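Long-range contacts in protein osa (PDB 4O7K), which suppresses the oncogenicity of Agrobacterium tumefaciens, acting as a plasmid fertility inhibition factor of the ParB/Srx superfamily: residues E31-V36 with V151-V156; E42-L47 with F56-N61; L47-H52 with L147-A152. The protein carries 1 engineered substitution. All coordinates share one frame; numbering follows the deposited sequence.

Contact 1. Residues E31-V36 with V151-V156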
ATOM      1  N   GLU A  31      12.114   6.741  -1.957  1.00 37.08           N
ATOM      2  CA  GLU A  31      12.217   6.821  -0.509  1.00 40.68           C
ATOM      3  C   GLU A  31      11.594   5.577   0.125  1.00 32.13           C
ATOM      4  O   GLU A  31      10.406   5.301  -0.049  1.00 28.65           O
ATOM      5  CB  GLU A  31      11.545   8.093   0.022  1.00 38.60           C
ATOM      6  CG  GLU A  31      12.066   9.375  -0.609  1.00 50.07           C
ATOM      7  CD  GLU A  31      12.418  10.429   0.420  1.00 61.57           C
ATOM      8  OE1 GLU A  31      11.925  10.325   1.563  1.00 64.49           O
ATOM      9  OE2 GLU A  31      13.196  11.356   0.089  1.00 70.13           O
ATOM     10  N   LEU A  32      12.414   4.846   0.872  1.00 28.24           N
ATOM     11  CA  LEU A  32      12.022   3.608   1.537  1.00 26.55           C
ATOM     12  C   LEU A  32      11.494   3.822   2.954  1.00 28.13           C
ATOM     13  O   LEU A  32      11.954   4.722   3.674  1.00 29.59           O
ATOM     14  CB  LEU A  32      13.214   2.646   1.605  1.00 24.61           C
ATOM     15  CG  LEU A  32      13.649   1.816   0.390  1.00 37.95           C
ATOM     16  CD1 LEU A  32      14.044   2.677  -0.775  1.00 42.03           C
ATOM     17  CD2 LEU A  32      14.797   0.869   0.740  1.00 37.22           C
ATOM     18  N   PRO A  33      10.542   2.974   3.378  1.00 26.29           N
ATOM     19  CA  PRO A  33      10.205   2.975   4.804  1.00 24.65           C
ATOM     20  C   PRO A  33      11.438   2.579   5.619  1.00 26.28           C
ATOM     21  O   PRO A  33      12.264   1.812   5.134  1.00 26.11           O
ATOM     22  CB  PRO A  33       9.080   1.937   4.922  1.00 28.22           C
ATOM     23  CG  PRO A  33       9.124   1.140   3.658  1.00 27.38           C
ATOM     24  CD  PRO A  33       9.706   2.047   2.598  1.00 22.58           C
ATOM     25  N   GLN A  34      11.568   3.122   6.824  1.00 25.65           N
ATOM     26  CA  GLN A  34      12.722   2.829   7.665  1.00 27.04           C
ATOM     27  C   GLN A  34      12.297   2.026   8.880  1.00 25.76           C
ATOM     28  O   GLN A  34      11.448   2.471   9.658  1.00 25.72           O
ATOM     29  CB  GLN A  34      13.416   4.121   8.106  1.00 25.09           C
ATOM     30  CG  GLN A  34      13.851   5.010   6.956  1.00 25.37           C
ATOM     31  CD  GLN A  34      14.313   6.379   7.441  1.00 25.83           C
ATOM     32  OE1 GLN A  34      13.921   6.830   8.516  1.00 27.26           O
ATOM     33  NE2 GLN A  34      15.137   7.041   6.644  1.00 24.09           N
ATOM     34  N   ILE A  35      12.874   0.839   9.040  1.00 24.36           N
ATOM     35  CA  ILE A  35      12.613   0.057  10.234  1.00 24.56           C
ATOM     36  C   ILE A  35      13.221   0.786  11.426  1.00 25.21           C
ATOM     37  O   ILE A  35      14.387   1.160  11.388  1.00 28.07           O
ATOM     38  CB  ILE A  35      13.186  -1.352  10.131  1.00 25.24           C
ATOM     39  CG1 ILE A  35      12.354  -2.170   9.135  1.00 27.06           C
ATOM     40  CG2 ILE A  35      13.173  -2.015  11.501  1.00 31.50           C
ATOM     41  CD1 ILE A  35      12.877  -3.554   8.899  1.00 35.17           C
ATOM     42  N   VAL A  36      12.425   1.018  12.465  1.00 30.26           N
ATOM     43  CA  VAL A  36      12.924   1.787  13.606  1.00 32.36           C
ATOM     44  C   VAL A  36      12.720   1.083  14.930  1.00 35.91           C
ATOM     45  O   VAL A  36      11.787   0.304  15.089  1.00 32.10           O
ATOM     46  CB  VAL A  36      12.252   3.184  13.703  1.00 34.70           C
ATOM     47  CG1 VAL A  36      12.764   4.107  12.605  1.00 37.61           C
ATOM     48  CG2 VAL A  36      10.728   3.063  13.676  1.00 29.35           C
ATOM     49  N   VAL A 151       2.959   8.795  -0.344  1.00 30.70           N
ATOM     50  CA  VAL A 151       3.992   7.972   0.265  1.00 27.25           C
ATOM     51  C   VAL A 151       4.566   7.072  -0.833  1.00 27.13           C
ATOM     52  O   VAL A 151       3.825   6.303  -1.471  1.00 28.62           O
ATOM     53  CB  VAL A 151       3.443   7.141   1.427  1.00 28.37           C
ATOM     54  CG1 VAL A 151       4.533   6.264   2.008  1.00 29.38           C
ATOM     55  CG2 VAL A 151       2.851   8.065   2.479  1.00 28.67           C
ATOM     56  N   ALA A 152       5.873   7.188  -1.072  1.00 24.73           N
ATOM     57  CA  ALA A 152       6.504   6.574  -2.246  1.00 31.81           C
ATOM     58  C   ALA A 152       6.478   5.047  -2.222  1.00 27.82           C
ATOM     59  O   ALA A 152       6.175   4.391  -3.232  1.00 26.16           O
ATOM     60  CB  ALA A 152       7.941   7.059  -2.372  1.00 29.65           C
ATOM     61  N   VAL A 153       6.824   4.499  -1.063  1.00 25.74           N
ATOM     62  CA  VAL A 153       6.892   3.057  -0.849  1.00 22.26           C
ATOM     63  C   VAL A 153       6.310   2.759   0.527  1.00 27.16           C
ATOM     64  O   VAL A 153       6.544   3.499   1.490  1.00 23.02           O
ATOM     65  CB  VAL A 153       8.356   2.522  -0.951  1.00 28.95           C
ATOM     66  CG1 VAL A 153       8.422   1.022  -0.673  1.00 25.21           C
ATOM     67  CG2 VAL A 153       8.951   2.825  -2.320  1.00 26.30           C
ATOM     68  N   PHE A 154       5.516   1.695   0.621  1.00 25.16           N
ATOM     69  CA  PHE A 154       5.013   1.276   1.910  1.00 23.48           C
ATOM     70  C   PHE A 154       4.861  -0.240   1.914  1.00 24.49           C
ATOM     71  O   PHE A 154       4.745  -0.859   0.854  1.00 25.51           O
ATOM     72  CB  PHE A 154       3.691   1.998   2.254  1.00 25.57           C
ATOM     73  CG  PHE A 154       2.643   1.953   1.164  1.00 25.83           C
ATOM     74  CD1 PHE A 154       1.790   0.869   1.050  1.00 26.08           C
ATOM     75  CD2 PHE A 154       2.479   3.023   0.297  1.00 24.25           C
ATOM     76  CE1 PHE A 154       0.813   0.830   0.067  1.00 26.76           C
ATOM     77  CE2 PHE A 154       1.501   3.000  -0.687  1.00 28.01           C
ATOM     78  CZ  PHE A 154       0.667   1.903  -0.805  1.00 27.06           C
ATOM     79  N   PRO A 155       4.902  -0.847   3.103  1.00 23.41           N
ATOM     80  CA  PRO A 155       4.722  -2.298   3.188  1.00 23.76           C
ATOM     81  C   PRO A 155       3.247  -2.694   3.201  1.00 23.03           C
ATOM     82  O   PRO A 155       2.405  -1.916   3.659  1.00 22.45           O
ATOM     83  CB  PRO A 155       5.389  -2.669   4.514  1.00 22.25           C
ATOM     84  CG  PRO A 155       5.422  -1.408   5.315  1.00 25.65           C
ATOM     85  CD  PRO A 155       5.203  -0.237   4.408  1.00 25.31           C
ATOM     86  N   VAL A 156       2.963  -3.884   2.693  1.00 24.60           N
ATOM     87  CA  VAL A 156       1.634  -4.479   2.782  1.00 21.56           C
ATOM     88  C   VAL A 156       1.830  -5.938   3.167  1.00 23.09           C
ATOM     89  O   VAL A 156       2.941  -6.469   3.073  1.00 25.44           O
ATOM     90  CB  VAL A 156       0.839  -4.377   1.463  1.00 23.01           C
ATOM     91  CG1 VAL A 156       0.527  -2.927   1.116  1.00 23.23           C
ATOM     92  CG2 VAL A 156       1.597  -5.059   0.322  1.00 26.40           C
TER
HETATM   93  O   HOH W   1       8.331   5.644   1.484  1.00 28.40           O
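E31 and P33 run beside A152 and F154 with their CA atoms 6.0 and 6.2 Å apart, and no direct hydrogen bond joins the two backbones. A water bridges the two chains: it donates to E31 O at 2.6 Å and accepts from V153 N at 3.2 Å. E31 O also lies 3.8 Å from A152 CB and 3.6 Å from V153 CB. Next along the chain, P33 turns its ring toward the strand and crosses the V153 side chain at about a right angle. Its CD carbon makes the closest apolar touch, 3.7 Å from V153 CG1; this methyl stands anti to the backbone N (chi1 178°). Farther along, P33 CG reaches P155 CD at 4.2 Å, and both prolines also lean on W45 and Y70. V153 is backed by L30 and V173, while F154, directed away from residues 31-36, meets F76 edge-to-face. Strand 153-158 pairs through its backbone with strand 67-72, and residues 31-33 flank it without extending that sheet. The chemistry is thus apolar contact around P33 plus one bridging water, which gives E31 O and V153 N a shared partner.

Contact 2. Residues E42-L47 with F56-N61; sequences EVVWRL and FMTASN
V43 O is the polar focus between E42-L47 and F56-N61, gripped by two donors that arrive from opposite faces of its carbonyl plane. T58 OG1 donates to V43 O at 2.8 Å. A59 N donates to the same V43 O at 3.1 Å. The hydroxyl reaches it because OG1 stands anti to the backbone N (chi1 -180°). Next to it, E42 OE2 lies 3.2 Å from T58 OG1, the glutamate crossing the threonine at about a right angle. S60 N adds a weak bond to T58 OG1. Beyond these residues the strands pair antiparallel: W45 and M57 form the hydrogen-bonded pair, N to O in both directions, flanked by the non-hydrogen-bonded pairs V44-T58 and R46-F56. On the face that carries F56, its ring atom CE2 meets R46 CB at 3.6 Å, and V44 CG1 lies at the ring edge. The opposite face carries W45, whose CZ3 comes 4.1 Å from A59 CB, and M57, whose CG packs on L47 CD1 at 3.9 Å.

In the next shell, the indole NE1 bonds to Y70 OH, and L182 and P155 pack against W45. The extended R46 chain leads its guanidinium to a salt bridge with D54 and a bond to Q34. Strand 118-128 continues the sheet beyond F56 and T58, and M57 lies against V118 and L120. At the end of the hairpin away from its connecting loop, one carbonyl thus takes both a main-chain and a hydroxyl donor, which helps to fix the T58 hydroxyl and ties residues 58-59 to V43.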
ATOM      1  N   GLU A  42       7.645  -4.940  18.601  1.00 57.07           N
ATOM      2  CA  GLU A  42       7.045  -5.196  17.296  1.00 47.53           C
ATOM      3  C   GLU A  42       7.841  -4.570  16.158  1.00 43.21           C
ATOM      4  O   GLU A  42       8.725  -3.741  16.379  1.00 37.09           O
ATOM      5  CB  GLU A  42       5.606  -4.675  17.268  1.00 42.58           C
ATOM      6  CG  GLU A  42       5.479  -3.170  17.503  1.00 46.48           C
ATOM      7  CD  GLU A  42       4.034  -2.713  17.680  1.00 41.79           C
ATOM      8  OE1 GLU A  42       3.217  -3.514  18.178  1.00 49.70           O
ATOM      9  OE2 GLU A  42       3.718  -1.554  17.324  1.00 41.46           O
ATOM     10  N   VAL A  43       7.522  -4.968  14.932  1.00 34.18           N
ATOM     11  CA  VAL A  43       8.150  -4.351  13.781  1.00 32.58           C
ATOM     12  C   VAL A  43       7.414  -3.059  13.460  1.00 31.86           C
ATOM     13  O   VAL A  43       6.199  -3.061  13.258  1.00 29.92           O
ATOM     14  CB  VAL A  43       8.148  -5.280  12.573  1.00 29.19           C
ATOM     15  CG1 VAL A  43       8.748  -4.576  11.359  1.00 32.14           C
ATOM     16  CG2 VAL A  43       8.923  -6.549  12.902  1.00 33.30           C
ATOM     17  N   VAL A  44       8.152  -1.954  13.451  1.00 30.06           N
ATOM     18  CA  VAL A  44       7.579  -0.652  13.143  1.00 29.53           C
ATOM     19  C   VAL A  44       8.411   0.051  12.082  1.00 32.08           C
ATOM     20  O   VAL A  44       9.643   0.037  12.139  1.00 27.68           O
ATOM     21  CB  VAL A  44       7.486   0.237  14.401  1.00 31.98           C
ATOM     22  CG1 VAL A  44       7.064   1.660  14.027  1.00 27.04           C
ATOM     23  CG2 VAL A  44       6.508  -0.370  15.401  1.00 35.41           C
ATOM     24  N   TRP A  45       7.740   0.641  11.098  1.00 30.86           N
ATOM     25  CA  TRP A  45       8.421   1.492  10.128  1.00 24.61           C
ATOM     26  C   TRP A  45       8.064   2.952  10.311  1.00 24.99           C
ATOM     27  O   TRP A  45       6.924   3.292  10.621  1.00 26.33           O
ATOM     28  CB  TRP A  45       8.068   1.113   8.698  1.00 24.57           C
ATOM     29  CG  TRP A  45       8.443  -0.237   8.252  1.00 25.80           C
ATOM     30  CD1 TRP A  45       9.583  -0.599   7.598  1.00 24.20           C
ATOM     31  CD2 TRP A  45       7.643  -1.418   8.356  1.00 23.68           C
ATOM     32  NE1 TRP A  45       9.558  -1.943   7.312  1.00 25.20           N
ATOM     33  CE2 TRP A  45       8.375  -2.469   7.762  1.00 25.82           C
ATOM     34  CE3 TRP A  45       6.388  -1.693   8.907  1.00 24.40           C
ATOM     35  CZ2 TRP A  45       7.885  -3.776   7.699  1.00 26.17           C
ATOM     36  CZ3 TRP A  45       5.900  -2.997   8.835  1.00 25.25           C
ATOM     37  CH2 TRP A  45       6.656  -4.017   8.244  1.00 23.63           C
ATOM     38  N   ARG A  46       9.060   3.809  10.095  1.00 25.62           N
ATOM     39  CA  ARG A  46       8.835   5.218   9.860  1.00 27.04           C
ATOM     40  C   ARG A  46       8.636   5.401   8.363  1.00 24.30           C
ATOM     41  O   ARG A  46       9.414   4.877   7.561  1.00 24.44           O
ATOM     42  CB  ARG A  46      10.026   6.053  10.361  1.00 25.69           C
ATOM     43  CG  ARG A  46       9.953   7.522   9.956  1.00 28.16           C
ATOM     44  CD  ARG A  46      11.244   8.305  10.254  1.00 33.49           C
ATOM     45  NE  ARG A  46      11.136   9.646   9.676  1.00 37.75           N
ATOM     46  CZ  ARG A  46      11.740  10.051   8.562  1.00 28.46           C
ATOM     47  NH1 ARG A  46      12.562   9.246   7.895  1.00 29.54           N
ATOM     48  NH2 ARG A  46      11.519  11.279   8.112  1.00 31.41           N
ATOM     49  N   LEU A  47       7.591   6.120   7.977  1.00 24.38           N
ATOM     50  CA  LEU A  47       7.354   6.384   6.557  1.00 25.95           C
ATOM     51  C   LEU A  47       7.419   7.886   6.310  1.00 26.79           C
ATOM     52  O   LEU A  47       6.643   8.641   6.888  1.00 27.94           O
ATOM     53  CB  LEU A  47       5.992   5.820   6.103  1.00 23.95           C
ATOM     54  CG  LEU A  47       5.824   4.300   6.032  1.00 24.92           C
ATOM     55  CD1 LEU A  47       5.628   3.747   7.427  1.00 31.63           C
ATOM     56  CD2 LEU A  47       4.614   3.946   5.187  1.00 31.26           C
ATOM     57  N   PHE A  56       3.805   6.384  10.808  1.00 27.87           N
ATOM     58  CA  PHE A  56       4.357   5.145  11.340  1.00 28.73           C
ATOM     59  C   PHE A  56       3.369   3.999  11.155  1.00 29.69           C
ATOM     60  O   PHE A  56       2.166   4.169  11.362  1.00 27.63           O
ATOM     61  CB  PHE A  56       4.715   5.298  12.818  1.00 31.12           C
ATOM     62  CG  PHE A  56       5.855   6.243  13.059  1.00 26.77           C
ATOM     63  CD1 PHE A  56       5.632   7.609  13.128  1.00 29.21           C
ATOM     64  CD2 PHE A  56       7.150   5.768  13.195  1.00 28.50           C
ATOM     65  CE1 PHE A  56       6.693   8.491  13.334  1.00 32.49           C
ATOM     66  CE2 PHE A  56       8.219   6.650  13.411  1.00 36.45           C
ATOM     67  CZ  PHE A  56       7.986   8.009  13.479  1.00 30.82           C
ATOM     68  N   MET A  57       3.881   2.837  10.756  1.00 26.38           N
ATOM     69  CA  MET A  57       3.054   1.656  10.596  1.00 25.99           C
ATOM     70  C   MET A  57       3.720   0.464  11.256  1.00 29.70           C
ATOM     71  O   MET A  57       4.923   0.494  11.527  1.00 24.78           O
ATOM     72  CB  MET A  57       2.781   1.376   9.111  1.00 24.06           C
ATOM     73  CG  MET A  57       2.090   2.532   8.396  1.00 21.88           C
ATOM     74  SD  MET A  57       1.517   2.071   6.749  1.00 25.73           S
ATOM     75  CE  MET A  57      -0.044   1.318   7.193  1.00 24.66           C
ATOM     76  N   THR A  58       2.936  -0.582  11.508  1.00 26.02           N
ATOM     77  CA  THR A  58       3.433  -1.748  12.220  1.00 25.04           C
ATOM     78  C   THR A  58       2.869  -3.050  11.660  1.00 28.47           C
ATOM     79  O   THR A  58       1.773  -3.074  11.108  1.00 28.42           O
ATOM     80  CB  THR A  58       3.096  -1.678  13.724  1.00 26.06           C
ATOM     81  OG1 THR A  58       3.611  -2.843  14.376  1.00 26.27           O
ATOM     82  CG2 THR A  58       1.581  -1.612  13.934  1.00 27.42           C
ATOM     83  N   ALA A  59       3.623  -4.132  11.810  1.00 28.89           N
ATOM     84  CA  ALA A  59       3.150  -5.454  11.405  1.00 27.34           C
ATOM     85  C   ALA A  59       2.655  -6.258  12.609  1.00 28.73           C
ATOM     86  O   ALA A  59       2.636  -7.490  12.575  1.00 29.74           O
ATOM     87  CB  ALA A  59       4.259  -6.214  10.684  1.00 29.19           C
ATOM     88  N   SER A  60       2.255  -5.561  13.670  1.00 31.79           N
ATOM     89  CA  SER A  60       1.900  -6.223  14.920  1.00 34.35           C
ATOM     90  C   SER A  60       0.702  -7.150  14.758  1.00 35.92           C
ATOM     91  O   SER A  60       0.569  -8.130  15.487  1.00 38.90           O
ATOM     92  CB  SER A  60       1.616  -5.186  16.011  1.00 34.01           C
ATOM     93  OG  SER A  60       0.436  -4.462  15.732  1.00 37.03           O
ATOM     94  N   ASN A  61      -0.161  -6.846  13.796  1.00 33.68           N
ATOM     95  CA  ASN A  61      -1.368  -7.632  13.600  1.00 35.80           C
ATOM     96  C   ASN A  61      -1.150  -8.794  12.630  1.00 39.80           C
ATOM     97  O   ASN A  61      -2.051  -9.592  12.397  1.00 39.15           O
ATOM     98  CB  ASN A  61      -2.516  -6.741  13.108  1.00 41.57           C
ATOM     99  CG  ASN A  61      -2.992  -5.729  14.170  1.00 48.85           C
ATOM    100  OD1 ASN A  61      -3.893  -4.927  13.912  1.00 52.41           O
ATOM    101  ND2 ASN A  61      -2.385  -5.762  15.354  1.00 44.69           N
TER

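Contact 3. Residues L47-H52 with L147-A152. With PO4 (phosphate ion), chain C.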
ATOM      1  N   LEU A  47       7.591   6.120   7.977  1.00 24.38           N
ATOM      2  CA  LEU A  47       7.354   6.384   6.557  1.00 25.95           C
ATOM      3  C   LEU A  47       7.419   7.886   6.310  1.00 26.79           C
ATOM      4  O   LEU A  47       6.643   8.641   6.888  1.00 27.94           O
ATOM      5  CB  LEU A  47       5.992   5.820   6.103  1.00 23.95           C
ATOM      6  CG  LEU A  47       5.824   4.300   6.032  1.00 24.92           C
ATOM      7  CD1 LEU A  47       5.628   3.747   7.427  1.00 31.63           C
ATOM      8  CD2 LEU A  47       4.614   3.946   5.187  1.00 31.26           C
ATOM      9  N   PRO A  48       8.367   8.324   5.468  1.00 30.16           N
ATOM     10  CA  PRO A  48       8.419   9.739   5.086  1.00 35.43           C
ATOM     11  C   PRO A  48       7.151  10.105   4.329  1.00 34.95           C
ATOM     12  O   PRO A  48       6.709   9.307   3.499  1.00 31.71           O
ATOM     13  CB  PRO A  48       9.643   9.828   4.169  1.00 36.98           C
ATOM     14  CG  PRO A  48      10.395   8.524   4.358  1.00 33.69           C
ATOM     15  CD  PRO A  48       9.374   7.513   4.763  1.00 32.81           C
ATOM     16  N   VAL A  49       6.574  11.267   4.627  1.00 33.64           N
ATOM     17  CA  VAL A  49       5.392  11.762   3.921  1.00 31.21           C
ATOM     18  C   VAL A  49       5.672  13.173   3.439  1.00 36.53           C
ATOM     19  O   VAL A  49       5.857  14.067   4.265  1.00 34.33           O
ATOM     20  CB  VAL A  49       4.151  11.794   4.817  1.00 27.72           C
ATOM     21  CG1 VAL A  49       2.928  12.102   3.981  1.00 32.42           C
ATOM     22  CG2 VAL A  49       3.984  10.482   5.563  1.00 30.35           C
ATOM     23  N   PRO A  50       5.714  13.379   2.110  1.00 37.13           N
ATOM     24  CA  PRO A  50       6.068  14.694   1.550  1.00 34.06           C
ATOM     25  C   PRO A  50       5.251  15.833   2.137  1.00 34.72           C
ATOM     26  O   PRO A  50       4.021  15.747   2.138  1.00 38.75           O
ATOM     27  CB  PRO A  50       5.764  14.536   0.060  1.00 35.79           C
ATOM     28  CG  PRO A  50       5.910  13.068  -0.197  1.00 36.36           C
ATOM     29  CD  PRO A  50       5.441  12.383   1.059  1.00 31.02           C
ATOM     30  N   ASN A  51       5.937  16.860   2.647  1.00 39.79           N
ATOM     31  CA  ASN A  51       5.301  18.069   3.181  1.00 34.55           C
ATOM     32  C   ASN A  51       4.334  17.778   4.321  1.00 34.40           C
ATOM     33  O   ASN A  51       3.300  18.429   4.462  1.00 36.13           O
ATOM     34  CB  ASN A  51       4.571  18.824   2.064  1.00 42.80           C
ATOM     35  CG  ASN A  51       5.443  19.034   0.839  1.00 50.57           C
ATOM     36  OD1 ASN A  51       5.068  18.669  -0.277  1.00 57.85           O
ATOM     37  ND2 ASN A  51       6.623  19.605   1.046  1.00 45.05           N
ATOM     38  N   HIS A  52       4.693  16.810   5.153  1.00 32.17           N
ATOM     39  CA  HIS A  52       3.777  16.294   6.156  1.00 33.19           C
ATOM     40  C   HIS A  52       4.599  15.651   7.265  1.00 29.71           C
ATOM     41  O   HIS A  52       5.720  15.210   7.022  1.00 32.03           O
ATOM     42  CB  HIS A  52       2.813  15.286   5.498  1.00 32.39           C
ATOM     43  CG  HIS A  52       1.710  14.798   6.387  1.00 30.56           C
ATOM     44  ND1 HIS A  52       1.891  13.802   7.324  1.00 33.70           N
ATOM     45  CD2 HIS A  52       0.397  15.134   6.445  1.00 37.11           C
ATOM     46  CE1 HIS A  52       0.746  13.572   7.946  1.00 31.83           C
ATOM     47  NE2 HIS A  52      -0.176  14.364   7.429  1.00 34.22           N
ATOM     48  N   LEU A 147      -1.637   6.731  -0.332  1.00 25.79           N
ATOM     49  CA  LEU A 147      -1.595   7.074  -1.751  1.00 26.23           C
ATOM     50  C   LEU A 147      -1.859   8.566  -1.982  1.00 29.49           C
ATOM     51  O   LEU A 147      -1.131   9.235  -2.728  1.00 26.89           O
ATOM     52  CB  LEU A 147      -2.600   6.222  -2.517  1.00 24.79           C
ATOM     53  CG  LEU A 147      -2.185   4.761  -2.673  1.00 25.14           C
ATOM     54  CD1 LEU A 147      -3.264   4.011  -3.446  1.00 28.11           C
ATOM     55  CD2 LEU A 147      -0.823   4.664  -3.370  1.00 25.01           C
ATOM     56  N   ALA A 148      -2.888   9.088  -1.321  1.00 29.46           N
ATOM     57  CA  ALA A 148      -3.252  10.495  -1.471  1.00 29.28           C
ATOM     58  C   ALA A 148      -2.151  11.393  -0.920  1.00 28.01           C
ATOM     59  O   ALA A 148      -1.981  12.523  -1.381  1.00 30.51           O
ATOM     60  CB  ALA A 148      -4.585  10.789  -0.778  1.00 29.49           C
ATOM     61  N   HIS A 149      -1.390  10.887   0.049  1.00 27.90           N
ATOM     62  CA  HIS A 149      -0.281  11.665   0.624  1.00 29.91           C
ATOM     63  C   HIS A 149       1.042  11.401  -0.088  1.00 30.22           C
ATOM     64  O   HIS A 149       2.095  11.887   0.332  1.00 31.09           O
ATOM     65  CB  HIS A 149      -0.130  11.368   2.115  1.00 26.81           C
ATOM     66  CG  HIS A 149      -1.154  12.048   2.965  1.00 31.90           C
ATOM     67  ND1 HIS A 149      -2.380  11.490   3.244  1.00 28.24           N
ATOM     68  CD2 HIS A 149      -1.135  13.250   3.589  1.00 32.87           C
ATOM     69  CE1 HIS A 149      -3.074  12.317   4.006  1.00 33.08           C
ATOM     70  NE2 HIS A 149      -2.338  13.390   4.235  1.00 31.57           N
ATOM     71  N   GLU A 150       0.977  10.643  -1.179  1.00 28.69           N
ATOM     72  CA  GLU A 150       2.153  10.388  -2.008  1.00 28.72           C
ATOM     73  C   GLU A 150       3.290   9.710  -1.245  1.00 31.84           C
ATOM     74  O   GLU A 150       4.457  10.033  -1.445  1.00 29.39           O
ATOM     75  CB  GLU A 150       2.674  11.695  -2.614  1.00 36.00           C
ATOM     76  CG  GLU A 150       1.605  12.588  -3.217  1.00 41.28           C
ATOM     77  CD  GLU A 150       1.283  12.216  -4.639  1.00 51.62           C
ATOM     78  OE1 GLU A 150       1.904  11.259  -5.156  1.00 58.69           O
ATOM     79  OE2 GLU A 150       0.417  12.885  -5.249  1.00 67.51           O
ATOM     80  N   VAL A 151       2.959   8.795  -0.344  1.00 30.70           N
ATOM     81  CA  VAL A 151       3.992   7.972   0.265  1.00 27.25           C
ATOM     82  C   VAL A 151       4.566   7.072  -0.833  1.00 27.13           C
ATOM     83  O   VAL A 151       3.825   6.303  -1.471  1.00 28.62           O
ATOM     84  CB  VAL A 151       3.443   7.141   1.427  1.00 28.37           C
ATOM     85  CG1 VAL A 151       4.533   6.264   2.008  1.00 29.38           C
ATOM     86  CG2 VAL A 151       2.851   8.065   2.479  1.00 28.67           C
ATOM     87  N   ALA A 152       5.873   7.188  -1.072  1.00 24.73           N
ATOM     88  CA  ALA A 152       6.504   6.574  -2.246  1.00 31.81           C
ATOM     89  C   ALA A 152       6.478   5.047  -2.222  1.00 27.82           C
ATOM     90  O   ALA A 152       6.175   4.391  -3.232  1.00 26.16           O
ATOM     91  CB  ALA A 152       7.941   7.059  -2.372  1.00 29.65           C
TER
HETATM   92  P   PO4 C 202      -3.856  14.749   7.121  1.00 45.99           P
HETATM   93  O1  PO4 C 202      -4.800  13.750   6.467  1.00 40.55           O
HETATM   94  O2  PO4 C 202      -2.899  15.302   6.091  1.00 42.82           O
HETATM   95  O3  PO4 C 202      -4.633  15.894   7.725  1.00 56.34           O
HETATM   96  O4  PO4 C 202      -3.084  14.066   8.223  1.00 46.01           O
HETATM   97  O   HOH W   2       7.500   8.307   1.199  1.00 29.08           O
HETATM   98  O   HOH W   3       1.957  14.319   1.235  1.00 35.53           O
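H149 and H52 approach each other at the phosphate-bound end of this contact, and the H149 side chain links it to the packing behind. Its CB touches V49 CG1 at 3.7 Å. CG lies anti to the carbonyl carbon (chi1 -77°); farther out, H149 CD2 comes 3.7 Å from H52 CD2. The imidazoles form an offset edge-to-face pair, the edge of H149 toward the face of H52, with planes at 70°. H149 ND1 is held by W145 O, H149 CE1 lies 3.3 Å from phosphate O1, and at the tip H149 NE2 donates to phosphate O2 at 2.7 Å in the plane of the ring. H52 NE2 donates to phosphate O4 at 3.0 Å, also in its ring plane and nearly straight at 169°. W145 NE1 adds another bond to the ion, and its ring stacks on H149.

Behind the histidines, V49 CG2 meets V151 CG2, while V151 CG1 rests on L47 CD2 at 3.9 Å. P50 CD sits against H149 O at 3.5 Å. One water donates to both P50 O and H149 O. Another joins P48 O to A152 N. The loop bends through a type II turn from V49 to H52, and E150, with positive phi, is the C-prime residue of a Schellman motif ending helix 140-148; its carboxylate pairs with K94. H149 and W145 at the helix C-terminal end, with H52 of the facing loop, make a site able to bind an anion; the phosphate probably came from the crystallisation liquor, so a natural ligand is not established.

Contacts 1 and 2 lie in neighbouring parts of the fold, their centres about 10 Å apart, and strand 34-35 joins strand 44-47 in one sheet: Q34 O is 2.8 Å from R46 N, and V36 N is 3.0 Å from V44 O. Contact 3 shares L47 with contact 2 and V151 and A152 with contact 1; its centre is about 16 Å from that of contact 2 and about 10 Å from that of contact 1. L47, a member of contacts 2 and 3, also touches contact 1, its CD2 3.6 Å from F154 CB. The hairpin of contact 2 thus leads through L47 into the loop whose H52 binds phosphate, while residues 149-152 run from the phosphate-binding H149 to the strand of contact 1.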